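Local coordinates for protein gamma-glutamyl-gamma-aminobutyraldehyde dehydrogenase (PDB 4LIH) that probably oxidises aldehydes, such as gamma-glutamyl-gamma-aminobutyraldehyde, to the corresponding carboxylic acids, with NAD(P)+ as the hydride acceptor, at residues 184-189 with 196-201; 328-333 with 372-377; 438-441 with 445-448. All coordinates share one frame; numbering follows the deposited sequence.

Contact 1: 184-189 with 196-201; sequences WKFGPA and VVLKPS
A189 and V196 make the tightest apolar touch between helix 178-191 and strand 195-199, A189 CB lying 3.8 Å from V196 CG2. The other branch of the same valine serves F186: CG1, placed anti to the backbone N (chi1 174°), is 4.4 Å from F186 CB. Farther along the strand the phenylalanine ring meets L198 obliquely, with F186 CD2 and L198 CD2 4.3 Å apart. Helix and strand segments run almost exactly antiparallel, at 177° and 9.8 Å between axes. The alternation of the strand turns V196 and L198 to the helix and V197 to the opposite side. Around this seam, the F186 ring stacks on W98 and meets F225 edge-to-face. The polar groups of the two segments bond to other partners. The ammonium of K199 curls round to the carbonyl of the next residue, K199 NZ to P200 O at 2.9 Å, with the donor above the carbonyl plane, and also bonds G230 O and A231 O. K185 NZ leads away to a salt bridge with D484. With only carbon meeting carbon, cohesion here comes from burial and shape, and the second half of this beta-alpha-beta crossover is held to its sheet without a directional bond between the segments.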
ATOM      1  N   TRP A 184      22.029  -4.413  -9.330  1.00  9.16           N
ATOM      2  CA  TRP A 184      21.047  -4.674  -8.233  1.00  9.33           C
ATOM      3  C   TRP A 184      21.280  -3.746  -7.025  1.00  9.31           C
ATOM      4  O   TRP A 184      20.341  -3.406  -6.301  1.00  9.02           O
ATOM      5  CB  TRP A 184      21.126  -6.137  -7.750  1.00  9.45           C
ATOM      6  CG  TRP A 184      20.404  -7.087  -8.624  1.00  9.76           C
ATOM      7  CD1 TRP A 184      19.987  -6.861  -9.905  1.00 10.13           C
ATOM      8  CD2 TRP A 184      20.003  -8.423  -8.305  1.00 10.04           C
ATOM      9  NE1 TRP A 184      19.374  -7.984 -10.410  1.00 10.10           N
ATOM     10  CE2 TRP A 184      19.353  -8.949  -9.443  1.00 10.18           C
ATOM     11  CE3 TRP A 184      20.156  -9.240  -7.174  1.00 10.13           C
ATOM     12  CZ2 TRP A 184      18.834 -10.261  -9.491  1.00 10.26           C
ATOM     13  CZ3 TRP A 184      19.602 -10.543  -7.204  1.00 10.22           C
ATOM     14  CH2 TRP A 184      18.971 -11.030  -8.369  1.00 10.47           C
ATOM     15  N   LYS A 185      22.539  -3.377  -6.802  1.00  9.43           N
ATOM     16  CA  LYS A 185      22.874  -2.327  -5.831  1.00  9.74           C
ATOM     17  C   LYS A 185      22.651  -0.920  -6.380  1.00  9.46           C
ATOM     18  O   LYS A 185      21.905  -0.142  -5.795  1.00  9.38           O
ATOM     19  CB  LYS A 185      24.312  -2.426  -5.318  1.00 10.09           C
ATOM     20  CG  LYS A 185      24.784  -3.791  -4.818  1.00 10.53           C
ATOM     21  CD  LYS A 185      23.861  -4.481  -3.857  1.00 10.98           C
ATOM     22  CE  LYS A 185      24.507  -5.777  -3.418  1.00 11.55           C
ATOM     23  NZ  LYS A 185      23.565  -6.637  -2.659  1.00 11.67           N
ATOM     24  N   PHE A 186      23.285  -0.560  -7.490  1.00  9.54           N
ATOM     25  CA  PHE A 186      23.263   0.854  -7.896  1.00  9.52           C
ATOM     26  C   PHE A 186      21.938   1.324  -8.521  1.00  9.32           C
ATOM     27  O   PHE A 186      21.654   2.518  -8.538  1.00  9.45           O
ATOM     28  CB  PHE A 186      24.486   1.227  -8.767  1.00  9.64           C
ATOM     29  CG  PHE A 186      24.560   0.561 -10.123  1.00  9.84           C
ATOM     30  CD1 PHE A 186      23.601   0.792 -11.108  1.00 10.03           C
ATOM     31  CD2 PHE A 186      25.672  -0.201 -10.470  1.00  9.88           C
ATOM     32  CE1 PHE A 186      23.723   0.207 -12.348  1.00 10.10           C
ATOM     33  CE2 PHE A 186      25.794  -0.779 -11.716  1.00  9.98           C
ATOM     34  CZ  PHE A 186      24.830  -0.566 -12.668  1.00 10.01           C
ATOM     35  N   GLY A 187      21.201   0.411  -9.111  1.00  8.99           N
ATOM     36  CA  GLY A 187      19.854   0.709  -9.658  1.00  8.84           C
ATOM     37  C   GLY A 187      18.942   1.319  -8.621  1.00  8.70           C
ATOM     38  O   GLY A 187      18.547   2.490  -8.723  1.00  8.79           O
ATOM     39  N   PRO A 188      18.667   0.573  -7.551  1.00  8.46           N
ATOM     40  CA  PRO A 188      17.837   1.225  -6.510  1.00  8.33           C
ATOM     41  C   PRO A 188      18.531   2.365  -5.737  1.00  8.25           C
ATOM     42  O   PRO A 188      17.892   3.365  -5.383  1.00  8.10           O
ATOM     43  CB  PRO A 188      17.525   0.076  -5.564  1.00  8.31           C
ATOM     44  CG  PRO A 188      18.543  -0.994  -5.842  1.00  8.30           C
ATOM     45  CD  PRO A 188      18.831  -0.878  -7.320  1.00  8.37           C
ATOM     46  N   ALA A 189      19.818   2.203  -5.404  1.00  8.17           N
ATOM     47  CA  ALA A 189      20.473   3.257  -4.608  1.00  8.26           C
ATOM     48  C   ALA A 189      20.409   4.607  -5.346  1.00  8.28           C
ATOM     49  O   ALA A 189      20.150   5.621  -4.718  1.00  8.29           O
ATOM     50  CB  ALA A 189      21.918   2.899  -4.255  1.00  8.27           C
ATOM     51  N   VAL A 196      26.837   6.975  -5.019  1.00  9.27           N
ATOM     52  CA  VAL A 196      27.371   5.617  -4.940  1.00  9.20           C
ATOM     53  C   VAL A 196      28.881   5.525  -5.217  1.00  9.32           C
ATOM     54  O   VAL A 196      29.405   6.105  -6.187  1.00  9.36           O
ATOM     55  CB  VAL A 196      26.599   4.688  -5.886  1.00  9.15           C
ATOM     56  CG1 VAL A 196      27.225   3.278  -5.960  1.00  9.09           C
ATOM     57  CG2 VAL A 196      25.159   4.599  -5.415  1.00  8.98           C
ATOM     58  N   VAL A 197      29.551   4.770  -4.351  1.00  9.34           N
ATOM     59  CA  VAL A 197      30.909   4.293  -4.584  1.00  9.60           C
ATOM     60  C   VAL A 197      30.843   2.766  -4.704  1.00  9.66           C
ATOM     61  O   VAL A 197      30.549   2.038  -3.741  1.00  9.51           O
ATOM     62  CB  VAL A 197      31.851   4.768  -3.493  1.00  9.62           C
ATOM     63  CG1 VAL A 197      33.290   4.401  -3.844  1.00  9.76           C
ATOM     64  CG2 VAL A 197      31.711   6.293  -3.335  1.00  9.78           C
ATOM     65  N   LEU A 198      31.080   2.296  -5.920  1.00  9.94           N
ATOM     66  CA  LEU A 198      31.066   0.877  -6.217  1.00 10.04           C
ATOM     67  C   LEU A 198      32.502   0.300  -6.271  1.00 10.07           C
ATOM     68  O   LEU A 198      33.388   0.872  -6.901  1.00 10.18           O
ATOM     69  CB  LEU A 198      30.375   0.640  -7.529  1.00 10.37           C
ATOM     70  CG  LEU A 198      30.300  -0.764  -8.141  1.00 10.74           C
ATOM     71  CD1 LEU A 198      29.290  -1.569  -7.409  1.00 11.00           C
ATOM     72  CD2 LEU A 198      29.893  -0.606  -9.605  1.00 11.12           C
ATOM     73  N   LYS A 199      32.694  -0.823  -5.598  1.00  9.97           N
ATOM     74  CA  LYS A 199      33.963  -1.528  -5.535  1.00  9.95           C
ATOM     75  C   LYS A 199      33.710  -2.904  -6.133  1.00  9.88           C
ATOM     76  O   LYS A 199      33.215  -3.809  -5.448  1.00  9.54           O
ATOM     77  CB  LYS A 199      34.467  -1.624  -4.103  1.00 10.21           C
ATOM     78  CG  LYS A 199      35.998  -1.602  -3.963  1.00 10.62           C
ATOM     79  CD  LYS A 199      36.689  -2.780  -4.643  1.00 10.64           C
ATOM     80  CE  LYS A 199      36.549  -4.049  -3.837  1.00 10.76           C
ATOM     81  NZ  LYS A 199      37.172  -5.254  -4.445  1.00 10.71           N
ATOM     82  N   PRO A 200      34.018  -3.073  -7.421  1.00  9.92           N
ATOM     83  CA  PRO A 200      33.877  -4.368  -8.078  1.00 10.03           C
ATOM     84  C   PRO A 200      34.961  -5.358  -7.614  1.00 10.20           C
ATOM     85  O   PRO A 200      35.955  -4.921  -7.059  1.00 10.24           O
ATOM     86  CB  PRO A 200      34.029  -4.001  -9.555  1.00 10.07           C
ATOM     87  CG  PRO A 200      34.958  -2.824  -9.536  1.00 10.11           C
ATOM     88  CD  PRO A 200      34.495  -2.037  -8.360  1.00 10.11           C
ATOM     89  N   SER A 201      34.730  -6.657  -7.777  1.00 10.43           N
ATOM     90  CA  SER A 201      35.727  -7.677  -7.379  1.00 10.88           C
ATOM     91  C   SER A 201      36.979  -7.463  -8.194  1.00 11.27           C
ATOM     92  O   SER A 201      36.878  -7.113  -9.350  1.00 11.21           O
ATOM     93  CB  SER A 201      35.155  -9.104  -7.575  1.00 10.93           C
ATOM     94  OG  SER A 201      36.164 -10.109  -7.383  1.00 10.94           O
TER

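Contact 2: 328-333 with 372-377; sequences KLVAAA and RLVTGG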
ATOM      1  N   LYS A 328      17.437 -39.006 -15.937  1.00 15.03           N
ATOM      2  CA  LYS A 328      17.122 -37.795 -16.695  1.00 15.00           C
ATOM      3  C   LYS A 328      18.093 -36.651 -16.389  1.00 14.46           C
ATOM      4  O   LYS A 328      18.468 -35.895 -17.282  1.00 13.99           O
ATOM      5  CB  LYS A 328      15.664 -37.365 -16.436  1.00 15.78           C
ATOM      6  CG  LYS A 328      14.625 -38.370 -16.980  1.00 16.59           C
ATOM      7  CD  LYS A 328      13.231 -38.040 -16.466  1.00 17.24           C
ATOM      8  CE  LYS A 328      12.150 -38.959 -17.017  1.00 18.00           C
ATOM      9  NZ  LYS A 328      12.029 -38.960 -18.494  1.00 18.28           N
ATOM     10  N   LEU A 329      18.546 -36.587 -15.142  1.00 14.23           N
ATOM     11  CA  LEU A 329      19.524 -35.607 -14.664  1.00 14.36           C
ATOM     12  C   LEU A 329      20.881 -35.780 -15.346  1.00 14.47           C
ATOM     13  O   LEU A 329      21.513 -34.808 -15.826  1.00 14.68           O
ATOM     14  CB  LEU A 329      19.659 -35.794 -13.141  1.00 14.61           C
ATOM     15  CG  LEU A 329      20.479 -34.855 -12.322  1.00 14.98           C
ATOM     16  CD1 LEU A 329      19.918 -33.424 -12.391  1.00 14.67           C
ATOM     17  CD2 LEU A 329      20.469 -35.368 -10.883  1.00 15.13           C
ATOM     18  N   VAL A 330      21.349 -37.018 -15.376  1.00 14.44           N
ATOM     19  CA  VAL A 330      22.597 -37.360 -16.028  1.00 14.45           C
ATOM     20  C   VAL A 330      22.582 -36.982 -17.512  1.00 14.32           C
ATOM     21  O   VAL A 330      23.528 -36.400 -18.019  1.00 14.29           O
ATOM     22  CB  VAL A 330      22.920 -38.853 -15.843  1.00 14.66           C
ATOM     23  CG1 VAL A 330      24.085 -39.296 -16.720  1.00 14.76           C
ATOM     24  CG2 VAL A 330      23.221 -39.128 -14.380  1.00 14.52           C
ATOM     25  N   ALA A 331      21.492 -37.299 -18.179  1.00 14.44           N
ATOM     26  CA  ALA A 331      21.261 -36.898 -19.554  1.00 14.72           C
ATOM     27  C   ALA A 331      21.286 -35.358 -19.685  1.00 14.65           C
ATOM     28  O   ALA A 331      21.984 -34.823 -20.527  1.00 14.43           O
ATOM     29  CB  ALA A 331      19.931 -37.432 -20.009  1.00 14.59           C
ATOM     30  N   ALA A 332      20.544 -34.666 -18.820  1.00 14.73           N
ATOM     31  CA  ALA A 332      20.568 -33.200 -18.789  1.00 15.22           C
ATOM     32  C   ALA A 332      21.955 -32.584 -18.563  1.00 15.51           C
ATOM     33  O   ALA A 332      22.263 -31.529 -19.151  1.00 15.25           O
ATOM     34  CB  ALA A 332      19.629 -32.685 -17.731  1.00 15.36           C
ATOM     35  N   ALA A 333      22.751 -33.186 -17.679  1.00 15.90           N
ATOM     36  CA  ALA A 333      24.121 -32.685 -17.391  1.00 16.52           C
ATOM     37  C   ALA A 333      25.017 -32.618 -18.621  1.00 17.34           C
ATOM     38  O   ALA A 333      25.951 -31.813 -18.653  1.00 16.77           O
ATOM     39  CB  ALA A 333      24.796 -33.507 -16.287  1.00 16.60           C
ATOM     40  N   ARG A 372      28.302 -41.604  -3.768  1.00 14.91           N
ATOM     41  CA  ARG A 372      28.403 -42.236  -5.084  1.00 16.27           C
ATOM     42  C   ARG A 372      28.533 -41.208  -6.214  1.00 15.88           C
ATOM     43  O   ARG A 372      27.657 -40.388  -6.385  1.00 14.57           O
ATOM     44  CB  ARG A 372      27.176 -43.104  -5.336  1.00 17.77           C
ATOM     45  CG  ARG A 372      27.284 -43.891  -6.645  1.00 19.85           C
ATOM     46  CD  ARG A 372      26.118 -44.851  -6.808  1.00 21.25           C
ATOM     47  NE  ARG A 372      24.827 -44.169  -6.962  1.00 23.56           N
ATOM     48  CZ  ARG A 372      24.199 -43.894  -8.116  1.00 25.28           C
ATOM     49  NH1 ARG A 372      24.727 -44.207  -9.300  1.00 25.78           N
ATOM     50  NH2 ARG A 372      23.014 -43.283  -8.081  1.00 26.36           N
ATOM     51  N   LEU A 373      29.607 -41.286  -6.998  1.00 15.86           N
ATOM     52  CA  LEU A 373      29.779 -40.399  -8.159  1.00 16.05           C
ATOM     53  C   LEU A 373      28.844 -40.835  -9.272  1.00 16.09           C
ATOM     54  O   LEU A 373      28.942 -41.976  -9.783  1.00 15.84           O
ATOM     55  CB  LEU A 373      31.217 -40.400  -8.674  1.00 16.57           C
ATOM     56  CG  LEU A 373      31.518 -39.495  -9.887  1.00 16.81           C
ATOM     57  CD1 LEU A 373      31.393 -37.999  -9.579  1.00 16.96           C
ATOM     58  CD2 LEU A 373      32.920 -39.800 -10.400  1.00 17.19           C
ATOM     59  N   VAL A 374      27.956 -39.931  -9.675  1.00 15.14           N
ATOM     60  CA  VAL A 374      26.952 -40.287 -10.665  1.00 15.49           C
ATOM     61  C   VAL A 374      27.441 -39.891 -12.046  1.00 15.52           C
ATOM     62  O   VAL A 374      27.259 -40.650 -13.039  1.00 15.62           O
ATOM     63  CB  VAL A 374      25.591 -39.614 -10.348  1.00 15.52           C
ATOM     64  CG1 VAL A 374      24.602 -39.843 -11.477  1.00 15.96           C
ATOM     65  CG2 VAL A 374      25.025 -40.157  -9.038  1.00 15.61           C
ATOM     66  N   THR A 375      28.014 -38.689 -12.132  1.00 14.52           N
ATOM     67  CA  THR A 375      28.566 -38.228 -13.378  1.00 14.61           C
ATOM     68  C   THR A 375      29.579 -37.117 -13.160  1.00 14.51           C
ATOM     69  O   THR A 375      29.593 -36.417 -12.120  1.00 14.17           O
ATOM     70  CB  THR A 375      27.465 -37.766 -14.370  1.00 14.58           C
ATOM     71  OG1 THR A 375      28.017 -37.638 -15.692  1.00 14.31           O
ATOM     72  CG2 THR A 375      26.871 -36.445 -13.931  1.00 14.56           C
ATOM     73  N   GLY A 376      30.454 -36.966 -14.145  1.00 14.82           N
ATOM     74  CA  GLY A 376      31.446 -35.891 -14.120  1.00 14.76           C
ATOM     75  C   GLY A 376      32.583 -36.104 -13.163  1.00 15.11           C
ATOM     76  O   GLY A 376      33.058 -37.229 -12.984  1.00 15.08           O
ATOM     77  N   GLY A 377      33.018 -35.015 -12.537  1.00 15.11           N
ATOM     78  CA  GLY A 377      34.010 -35.069 -11.498  1.00 15.81           C
ATOM     79  C   GLY A 377      35.446 -34.760 -11.898  1.00 16.19           C
ATOM     80  O   GLY A 377      36.292 -34.819 -11.061  1.00 17.50           O
TER
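V330 on helix 319-333 and V374 on strand 372-375 meet through one methyl each, their side chains crossing obliquely. V330 CG2 and V374 CG1 are 3.3 Å apart, shorter than usual for two carbons, though whether this reflects real strain is doubtful. The torsions choose these branches: V330 CG2 lies anti to its carbonyl carbon, beside the backbone N, whereas V374 CG1 is the branch anti to the backbone N (chi1 173°). The second branch of V330 turns to the next strand residue, where V330 CG1 is 4.4 Å from T375 OG1, a loose approach. T375 points its methyl at the following helical turn, and T375 CG2 lies 4.3 Å from A333 CB. V330 and A333, three positions apart on the helix, thus offer one face to two consecutive strand residues. On its other branch, V374 is covered by R372: V374 CG2 sits 3.7 Å above one face of the guanidinium, offset toward its rim. That group is held by a salt bridge from R372 NH2 to E395, on the partner strand 388-395.

Consecutive residues of a regular strand point to opposite sides, yet both V374 and T375 point toward the helix. The backbone explains this: V374 adopts helix-like backbone angles, and both residues pair with V393. The helix and strand segments lie at 55°, with 9.1 Å between axes, while L329 on another side of the helix packs on L412 and V414 of strand 411-417. The pairing of V374 and T375 opposite V393 is a classic beta bulge, here on a strand of the mixed sheet and packed against a flanking helix of the aldehyde dehydrogenase fold.

Contact 3: 438-441 with 445-448; sequences VWTS and TAHD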
ATOM      1  N   VAL A 438      10.106 -26.561  -4.553  1.00  9.10           N
ATOM      2  CA  VAL A 438       9.356 -27.797  -4.447  1.00  9.42           C
ATOM      3  C   VAL A 438       8.610 -28.058  -5.757  1.00  9.63           C
ATOM      4  O   VAL A 438       8.125 -27.119  -6.400  1.00  9.16           O
ATOM      5  CB  VAL A 438       8.387 -27.849  -3.228  1.00  9.55           C
ATOM      6  CG1 VAL A 438       7.382 -26.690  -3.237  1.00  9.61           C
ATOM      7  CG2 VAL A 438       7.763 -29.224  -3.144  1.00  9.86           C
ATOM      8  N   TRP A 439       8.621 -29.326  -6.178  1.00  9.95           N
ATOM      9  CA  TRP A 439       7.921 -29.742  -7.406  1.00 10.34           C
ATOM     10  C   TRP A 439       6.816 -30.714  -7.073  1.00 10.76           C
ATOM     11  O   TRP A 439       7.087 -31.839  -6.621  1.00 10.86           O
ATOM     12  CB  TRP A 439       8.864 -30.397  -8.420  1.00 10.36           C
ATOM     13  CG  TRP A 439       9.985 -29.494  -8.890  1.00 10.18           C
ATOM     14  CD1 TRP A 439      11.033 -29.056  -8.139  1.00 10.08           C
ATOM     15  CD2 TRP A 439      10.128 -28.866 -10.183  1.00 10.17           C
ATOM     16  NE1 TRP A 439      11.831 -28.264  -8.876  1.00 10.01           N
ATOM     17  CE2 TRP A 439      11.292 -28.084 -10.125  1.00 10.06           C
ATOM     18  CE3 TRP A 439       9.394 -28.906 -11.377  1.00 10.26           C
ATOM     19  CZ2 TRP A 439      11.783 -27.379 -11.235  1.00  9.99           C
ATOM     20  CZ3 TRP A 439       9.845 -28.174 -12.471  1.00 10.23           C
ATOM     21  CH2 TRP A 439      11.029 -27.402 -12.387  1.00 10.14           C
ATOM     22  N   THR A 440       5.575 -30.303  -7.356  1.00 11.23           N
ATOM     23  CA  THR A 440       4.386 -31.074  -7.043  1.00 11.65           C
ATOM     24  C   THR A 440       3.204 -30.533  -7.841  1.00 12.20           C
ATOM     25  O   THR A 440       3.098 -29.326  -8.087  1.00 11.99           O
ATOM     26  CB  THR A 440       4.039 -31.055  -5.537  1.00 11.66           C
ATOM     27  OG1 THR A 440       2.894 -31.879  -5.295  1.00 11.66           O
ATOM     28  CG2 THR A 440       3.756 -29.617  -5.010  1.00 11.50           C
ATOM     29  N   SER A 441       2.307 -31.448  -8.233  1.00 13.10           N
ATOM     30  CA  SER A 441       1.085 -31.077  -8.914  1.00 13.48           C
ATOM     31  C   SER A 441      -0.056 -30.745  -7.948  1.00 13.53           C
ATOM     32  O   SER A 441      -1.099 -30.259  -8.379  1.00 13.96           O
ATOM     33  CB  SER A 441       0.660 -32.203  -9.894  1.00 14.01           C
ATOM     34  OG  SER A 441       0.442 -33.402  -9.169  1.00 14.62           O
ATOM     35  N   THR A 445      -0.140 -29.448  -1.182  1.00 13.34           N
ATOM     36  CA  THR A 445       1.296 -29.690  -1.008  1.00 13.26           C
ATOM     37  C   THR A 445       2.101 -28.458  -1.423  1.00 12.83           C
ATOM     38  O   THR A 445       3.007 -28.002  -0.699  1.00 12.42           O
ATOM     39  CB  THR A 445       1.722 -30.914  -1.831  1.00 13.59           C
ATOM     40  OG1 THR A 445       0.952 -32.044  -1.395  1.00 14.05           O
ATOM     41  CG2 THR A 445       3.204 -31.208  -1.681  1.00 13.44           C
ATOM     42  N   ALA A 446       1.765 -27.899  -2.583  1.00 12.26           N
ATOM     43  CA  ALA A 446       2.503 -26.739  -3.078  1.00 11.83           C
ATOM     44  C   ALA A 446       2.504 -25.583  -2.076  1.00 11.49           C
ATOM     45  O   ALA A 446       3.574 -25.054  -1.725  1.00 11.06           O
ATOM     46  CB  ALA A 446       1.961 -26.273  -4.408  1.00 11.80           C
ATOM     47  N   HIS A 447       1.329 -25.191  -1.616  1.00 11.19           N
ATOM     48  CA  HIS A 447       1.250 -24.069  -0.698  1.00 11.05           C
ATOM     49  C   HIS A 447       1.760 -24.397   0.684  1.00 10.89           C
ATOM     50  O   HIS A 447       2.416 -23.551   1.301  1.00 10.73           O
ATOM     51  CB  HIS A 447      -0.164 -23.498  -0.625  1.00 11.29           C
ATOM     52  CG  HIS A 447      -0.589 -22.803  -1.880  1.00 11.46           C
ATOM     53  ND1 HIS A 447      -0.210 -21.521  -2.187  1.00 11.42           N
ATOM     54  CD2 HIS A 447      -1.393 -23.208  -2.887  1.00 11.69           C
ATOM     55  CE1 HIS A 447      -0.725 -21.171  -3.348  1.00 11.44           C
ATOM     56  NE2 HIS A 447      -1.455 -22.185  -3.793  1.00 11.67           N
ATOM     57  N   ASP A 448       1.511 -25.606   1.166  0.50 10.92           N
ATOM     58  CA  ASP A 448       1.913 -25.948   2.516  0.50 11.10           C
ATOM     59  C   ASP A 448       3.425 -26.089   2.637  0.50 10.77           C
ATOM     60  O   ASP A 448       3.998 -25.593   3.593  0.50 10.73           O
ATOM     61  CB  ASP A 448       1.230 -27.223   2.992  0.50 11.56           C
ATOM     62  CG  ASP A 448       1.421 -27.453   4.452  0.50 11.92           C
ATOM     63  OD1 ASP A 448       1.365 -26.474   5.215  0.50 12.34           O
ATOM     64  OD2 ASP A 448       1.656 -28.609   4.856  0.50 12.54           O
TER
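This is a buried, mainly apolar strand-to-helix contact at a sharp chain reversal, where strand 435-439 gives way to helix 443-452 within a beta-alpha-beta unit. T440, just past the strand, is at its centre, touching both T445 and A446. Its CG2 occupies the crowded position between backbone N and carbonyl carbon (chi1 -178° for OG1) and so points against the first turn of the helix, lying 3.6 Å from A446 N and 3.8 Å from A446 CB. The side chains of T440 and T445 pass each other at a slant: T445 CG2, anti to the backbone N, is 3.7 Å from T440 OG1 and equally 3.7 Å from T440 CG2. That hydroxyl finds its polar partners outside the pair, bonding D286 OD1 and N442 N, which leaves the methyl to face the helix. V438 adds a looser touch, CG1 to A446 O at 4.4 Å. Beyond A446, the H447 ring turns away to hydrogen-bond H447 of a second subunit, while L443 of that subunit packs on A446 and H447, putting this helix at a subunit interface. The close packing of strand end on helix start is that of the first half of a beta-alpha-beta crossover, completed by parallel strand 457-460.

From the N terminus, contact 1 closes first, a loop of six residues that brings strand 195-199 back against helix 178-191 in the mixed sheet where it pairs parallel with strand 157-172. Contact 2 spans 38 residues, including helix 354-370, and joins helix 319-333 to the strand that begins at 372. Contact 3 closes the smallest loop, three residues at the turn after strand 435-439. The three follow in series; none encloses or crosses another. Contacts 2 and 3 reach the sheet holding strands 388-395 and 435-439, centres about 25 Å apart, whereas contact 1 belongs to the sheet of 157-172 and 195-199, about 38 Å from contact 2 and 36 Å from contact 3, centre to centre.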